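Local coordinates for protein acetyl-CoA acetyltransferase A (Ascaris suum, PDB 6BJA) that probably catalyses the thiolase reaction, interconverting two acetyl-CoA and acetoacetyl-CoA plus coenzyme A, and binds coenzyme A, at residues A16-P20 with E203-V207; G37-K42 with I76-I82. All blocks are in the same frame, centred on the assembly; numbering follows the deposited sequence.

Interactions 1 and 2 are adjoining contacts in the thiolase N-terminal domain, their centres about 14 Å apart. Interaction 1 lies on strand 11-23 of the central sheet, and interaction 2 on helix 33-48, the next element of the chain, which packs in turn against the end of helix 72-79. Both halves of interaction 2 therefore fall between 16-20 and 203-207, nested inside the loop that interaction 1 closes. The two contacts also touch: T19 and V17 of the strand meet V40 of the helix, and V205 meets V39. Helix 33-48 thus links them, lying against the sheet and segment 203-207 on one side and against helix 72-79 on another.

Interaction 1: A16-P20 with E203-V207; sequences AVRTP and EVVPV
R18 of strand 11-23 and V204 form a single parallel bridge: R18 N donates to E203 O (2.9 Å), while R18 O accepts from V205 N (2.9 Å). V17 CA and V204 CA add C-H...O contacts to the same two carbonyls. The pattern stops at P20, which has no N-H to offer V205 O; instead P20 CD packs 3.2 Å from that oxygen, which is buried and has no partner in the model. The R18 side chain runs out over E203 and V204. Its CG sits between backbone N and carbonyl carbon (chi1 68°), and the extended chain beyond carries NE to E203 OE1 (2.8 Å). This salt bridge is nearly in the guanidinium plane and uses the anti lone pair of OE1, although the two flat groups are almost perpendicular (81°). V204 CG2 covers one guanidinium face over its centre, 3.7 Å from CZ, while V204 CG1 meets P20 CG; the branched valine thus serves both neighbours. V205 CG1 packs crosswise on V17 CB, and the methyls T19 CG2 and V207 CG2 meet at 3.6 Å. D222 pairs with R18 NH1, and T367 bonds E203 OE1, further fixing the ion pair. While R18 binds 203-207, V17 and T19 bond to strand 257-267; V17 and V205 lie against helix 33-48, and A16, R18 and E203 against helix 357-371.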
loop_
_atom_site.group_PDB
_atom_site.type_symbol
_atom_site.label_atom_id
_atom_site.label_comp_id
_atom_site.label_asym_id
_atom_site.label_seq_id
_atom_site.Cartn_x
_atom_site.Cartn_y
_atom_site.Cartn_z
ATOM N N ALA A 16 -39.305 13.099 3.979
ATOM C CA ALA A 16 -38.019 13.499 4.573
ATOM C C ALA A 16 -37.647 12.446 5.616
ATOM O O ALA A 16 -38.310 12.322 6.644
ATOM C CB ALA A 16 -38.125 14.859 5.194
ATOM N N VAL A 17 -36.659 11.615 5.283
ATOM C CA VAL A 17 -36.284 10.490 6.123
ATOM C C VAL A 17 -34.769 10.386 6.249
ATOM O O VAL A 17 -34.025 10.936 5.420
ATOM C CB VAL A 17 -36.833 9.144 5.591
ATOM C CG1 VAL A 17 -38.355 9.167 5.540
ATOM C CG2 VAL A 17 -36.275 8.823 4.234
ATOM N N ARG A 18 -34.317 9.697 7.298
ATOM C CA ARG A 18 -32.889 9.478 7.472
ATOM C C ARG A 18 -32.605 8.139 8.133
ATOM O O ARG A 18 -33.434 7.615 8.835
ATOM C CB ARG A 18 -32.298 10.602 8.318
ATOM C CG ARG A 18 -32.761 10.601 9.782
ATOM C CD ARG A 18 -32.053 11.679 10.551
ATOM N NE ARG A 18 -32.282 11.712 11.998
ATOM C CZ ARG A 18 -31.573 11.049 12.902
ATOM N NH1 ARG A 18 -30.638 10.192 12.544
ATOM N NH2 ARG A 18 -31.800 11.255 14.198
ATOM N N THR A 19 -31.426 7.586 7.903
ATOM C CA THR A 19 -30.951 6.478 8.700
ATOM C C THR A 19 -30.590 6.980 10.083
ATOM O O THR A 19 -30.337 8.175 10.279
ATOM C CB THR A 19 -29.712 5.808 8.082
ATOM O OG1 THR A 19 -28.612 6.732 8.145
ATOM C CG2 THR A 19 -29.952 5.363 6.660
ATOM N N PRO A 20 -30.541 6.076 11.067
ATOM C CA PRO A 20 -29.767 6.395 12.255
ATOM C C PRO A 20 -28.337 6.661 11.814
ATOM O O PRO A 20 -27.889 6.151 10.769
ATOM C CB PRO A 20 -29.841 5.133 13.104
ATOM C CG PRO A 20 -30.922 4.287 12.448
ATOM C CD PRO A 20 -30.860 4.656 11.006
ATOM N N GLU A 203 -38.952 10.349 11.566
ATOM C CA GLU A 203 -37.944 10.549 10.528
ATOM C C GLU A 203 -36.959 9.416 10.323
ATOM O O GLU A 203 -36.390 9.298 9.240
ATOM C CB GLU A 203 -37.149 11.828 10.837
ATOM C CG GLU A 203 -36.116 11.736 11.962
ATOM C CD GLU A 203 -35.684 13.114 12.421
ATOM O OE1 GLU A 203 -34.457 13.451 12.360
ATOM O OE2 GLU A 203 -36.586 13.874 12.865
ATOM N N VAL A 204 -36.698 8.628 11.359
ATOM C CA VAL A 204 -35.672 7.590 11.278
ATOM C C VAL A 204 -36.220 6.316 10.687
ATOM O O VAL A 204 -37.294 5.835 11.102
ATOM C CB VAL A 204 -35.049 7.298 12.673
ATOM C CG1 VAL A 204 -34.106 6.110 12.609
ATOM C CG2 VAL A 204 -34.255 8.497 13.146
ATOM N N VAL A 205 -35.484 5.757 9.739
ATOM C CA VAL A 205 -35.844 4.480 9.143
ATOM C C VAL A 205 -34.776 3.466 9.554
ATOM O O VAL A 205 -33.572 3.736 9.472
ATOM C CB VAL A 205 -35.999 4.631 7.624
ATOM C CG1 VAL A 205 -36.967 5.762 7.357
ATOM C CG2 VAL A 205 -34.713 4.949 6.982
ATOM N N PRO A 206 -35.201 2.300 10.054
ATOM C CA PRO A 206 -34.198 1.362 10.548
ATOM C C PRO A 206 -33.405 0.734 9.424
ATOM O O PRO A 206 -33.943 0.557 8.323
ATOM C CB PRO A 206 -35.038 0.308 11.274
ATOM C CG PRO A 206 -36.350 0.342 10.566
ATOM C CD PRO A 206 -36.577 1.801 10.264
ATOM N N VAL A 207 -32.151 0.397 9.712
ATOM C CA VAL A 207 -31.242 -0.176 8.722
ATOM C C VAL A 207 -30.894 -1.597 9.105
ATOM O O VAL A 207 -30.293 -1.862 10.144
ATOM C CB VAL A 207 -29.938 0.653 8.577
ATOM C CG1 VAL A 207 -29.008 -0.005 7.560
ATOM C CG2 VAL A 207 -30.275 2.078 8.195
#

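Interaction 2: G37-K42 with I76-I82; sequences GIVVTK and ISIASEI
T41 of helix 33-48 packs against S80 and I82 at the Schellman motif that ends helix 72-79, in which E81, with positive phi, lets I82 N reach back to S77 O and E81 N to I78 O. The helices come close, I38 CA lying 5.2 Å from I76 CA; G37, A79 and S80 keep the side chains at the interface small. G37 has no side chain, and I76 CD1 uses the place beside it, 4.0 Å from G37 CA. I76 CG2 reaches T41 OG1 at 3.4 Å and lies beside G37 O. The two hydroxyls at the interface bond within their own segments: T41 OG1 donates to G37 O, and S80 OG donates to I76 O (2.7 Å). At G37 O the hydroxyl and T41 N arrive from opposite faces of the carbonyl plane. With OG1 beside the backbone N (chi1 -63°), T41 presents CG2 to the other helix, 3.5 Å from S80 OG and also against I82 CD1. Threonine suits this position, hiding its hydroxyl in its own helix while offering a methyl to the neighbour. On the outer side I38 CD1 presses on A79 CB at 3.4 Å, tighter than usual for two carbons, the small A79 methyl letting I38 come this close. K42 lays its aliphatic chain over the helix end, CE 3.6 Å from A79 O. Beneath, T41 touches L120 and I82 touches V118 of strand 116-124, and V40 rests on strand 257-267. Elsewhere on helix 72-79, I78 meets P292 of the second subunit.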
loop_
_atom_site.group_PDB
_atom_site.type_symbol
_atom_site.label_atom_id
_atom_site.label_comp_id
_atom_site.label_asym_id
_atom_site.label_seq_id
_atom_site.Cartn_x
_atom_site.Cartn_y
_atom_site.Cartn_z
ATOM N N GLY A 37 -27.672 4.975 0.749
ATOM C CA GLY A 37 -28.413 5.864 -0.133
ATOM C C GLY A 37 -29.648 5.166 -0.670
ATOM O O GLY A 37 -30.710 5.771 -0.797
ATOM N N ILE A 38 -29.524 3.878 -0.971
ATOM C CA ILE A 38 -30.677 3.115 -1.421
ATOM C C ILE A 38 -31.727 3.007 -0.302
ATOM O O ILE A 38 -32.936 3.147 -0.553
ATOM C CB ILE A 38 -30.254 1.713 -1.897
ATOM C CG1 ILE A 38 -29.389 1.813 -3.144
ATOM C CG2 ILE A 38 -31.487 0.807 -2.169
ATOM C CD1 ILE A 38 -28.547 0.575 -3.405
ATOM N N VAL A 39 -31.288 2.786 0.935
ATOM C CA VAL A 39 -32.238 2.687 2.043
ATOM C C VAL A 39 -33.089 3.932 2.098
ATOM O O VAL A 39 -34.317 3.827 2.141
ATOM C CB VAL A 39 -31.530 2.475 3.389
ATOM C CG1 VAL A 39 -32.497 2.608 4.580
ATOM C CG2 VAL A 39 -30.869 1.126 3.415
ATOM N N VAL A 40 -32.461 5.117 2.114
ATOM C CA VAL A 40 -33.257 6.320 2.320
ATOM C C VAL A 40 -34.011 6.740 1.058
ATOM O O VAL A 40 -35.091 7.322 1.148
ATOM C CB VAL A 40 -32.426 7.498 2.861
ATOM C CG1 VAL A 40 -31.986 7.196 4.279
ATOM C CG2 VAL A 40 -31.221 7.813 1.969
ATOM N N THR A 41 -33.481 6.414 -0.121
ATOM C CA THR A 41 -34.185 6.746 -1.339
ATOM C C THR A 41 -35.462 5.919 -1.449
ATOM O O THR A 41 -36.522 6.459 -1.725
ATOM C CB THR A 41 -33.285 6.523 -2.572
ATOM O OG1 THR A 41 -32.160 7.411 -2.474
ATOM C CG2 THR A 41 -34.011 6.814 -3.875
ATOM N N LYS A 42 -35.349 4.621 -1.232
ATOM C CA LYS A 42 -36.532 3.763 -1.273
ATOM C C LYS A 42 -37.555 4.212 -0.238
ATOM O O LYS A 42 -38.748 4.275 -0.551
ATOM C CB LYS A 42 -36.150 2.305 -1.057
ATOM C CG LYS A 42 -35.466 1.659 -2.255
ATOM C CD LYS A 42 -35.150 0.207 -1.930
ATOM C CE LYS A 42 -35.398 -0.692 -3.115
ATOM N NZ LYS A 42 -35.223 -2.129 -2.737
ATOM N N ILE A 76 -27.473 4.308 -6.962
ATOM C CA ILE A 76 -28.559 4.401 -5.995
ATOM C C ILE A 76 -29.912 4.440 -6.699
ATOM O O ILE A 76 -30.861 3.721 -6.342
ATOM C CB ILE A 76 -28.368 5.659 -5.107
ATOM C CG1 ILE A 76 -27.174 5.463 -4.173
ATOM C CG2 ILE A 76 -29.628 5.979 -4.290
ATOM C CD1 ILE A 76 -26.659 6.770 -3.565
ATOM N N SER A 77 -29.993 5.257 -7.745
ATOM C CA SER A 77 -31.231 5.442 -8.475
ATOM C C SER A 77 -31.708 4.122 -9.084
ATOM O O SER A 77 -32.865 3.709 -8.910
ATOM C CB SER A 77 -31.016 6.490 -9.552
ATOM O OG SER A 77 -32.193 6.859 -10.227
ATOM N N ILE A 78 -30.810 3.450 -9.785
ATOM C CA ILE A 78 -31.180 2.189 -10.438
ATOM C C ILE A 78 -31.603 1.138 -9.411
ATOM O O ILE A 78 -32.633 0.438 -9.592
ATOM C CB ILE A 78 -30.027 1.664 -11.317
ATOM C CG1 ILE A 78 -29.930 2.529 -12.567
ATOM C CG2 ILE A 78 -30.253 0.186 -11.701
ATOM C CD1 ILE A 78 -28.758 2.200 -13.469
ATOM N N ALA A 79 -30.848 1.024 -8.318
ATOM C CA ALA A 79 -31.143 0.024 -7.289
ATOM C C ALA A 79 -32.408 0.353 -6.493
ATOM O O ALA A 79 -32.999 -0.542 -5.854
ATOM C CB ALA A 79 -29.974 -0.133 -6.357
ATOM N N SER A 80 -32.857 1.602 -6.590
ATOM C CA SER A 80 -34.094 2.056 -5.965
ATOM C C SER A 80 -35.309 1.969 -6.908
ATOM O O SER A 80 -36.388 2.485 -6.598
ATOM C CB SER A 80 -33.931 3.493 -5.460
ATOM O OG SER A 80 -32.890 3.564 -4.503
ATOM N N GLU A 81 -35.129 1.294 -8.052
ATOM C CA GLU A 81 -36.183 1.106 -9.060
ATOM C C GLU A 81 -36.697 2.400 -9.694
ATOM O O GLU A 81 -37.817 2.487 -10.171
ATOM C CB GLU A 81 -37.334 0.312 -8.432
ATOM C CG GLU A 81 -36.862 -1.052 -7.934
ATOM C CD GLU A 81 -38.000 -1.951 -7.460
ATOM O OE1 GLU A 81 -38.977 -1.433 -6.875
ATOM O OE2 GLU A 81 -37.912 -3.179 -7.678
ATOM N N ILE A 82 -35.857 3.430 -9.701
ATOM C CA ILE A 82 -36.148 4.645 -10.442
ATOM C C ILE A 82 -35.824 4.362 -11.919
ATOM O O ILE A 82 -34.875 3.647 -12.186
ATOM C CB ILE A 82 -35.340 5.814 -9.863
ATOM C CG1 ILE A 82 -35.841 6.105 -8.450
ATOM C CG2 ILE A 82 -35.464 7.067 -10.708
ATOM C CD1 ILE A 82 -34.961 7.102 -7.691
#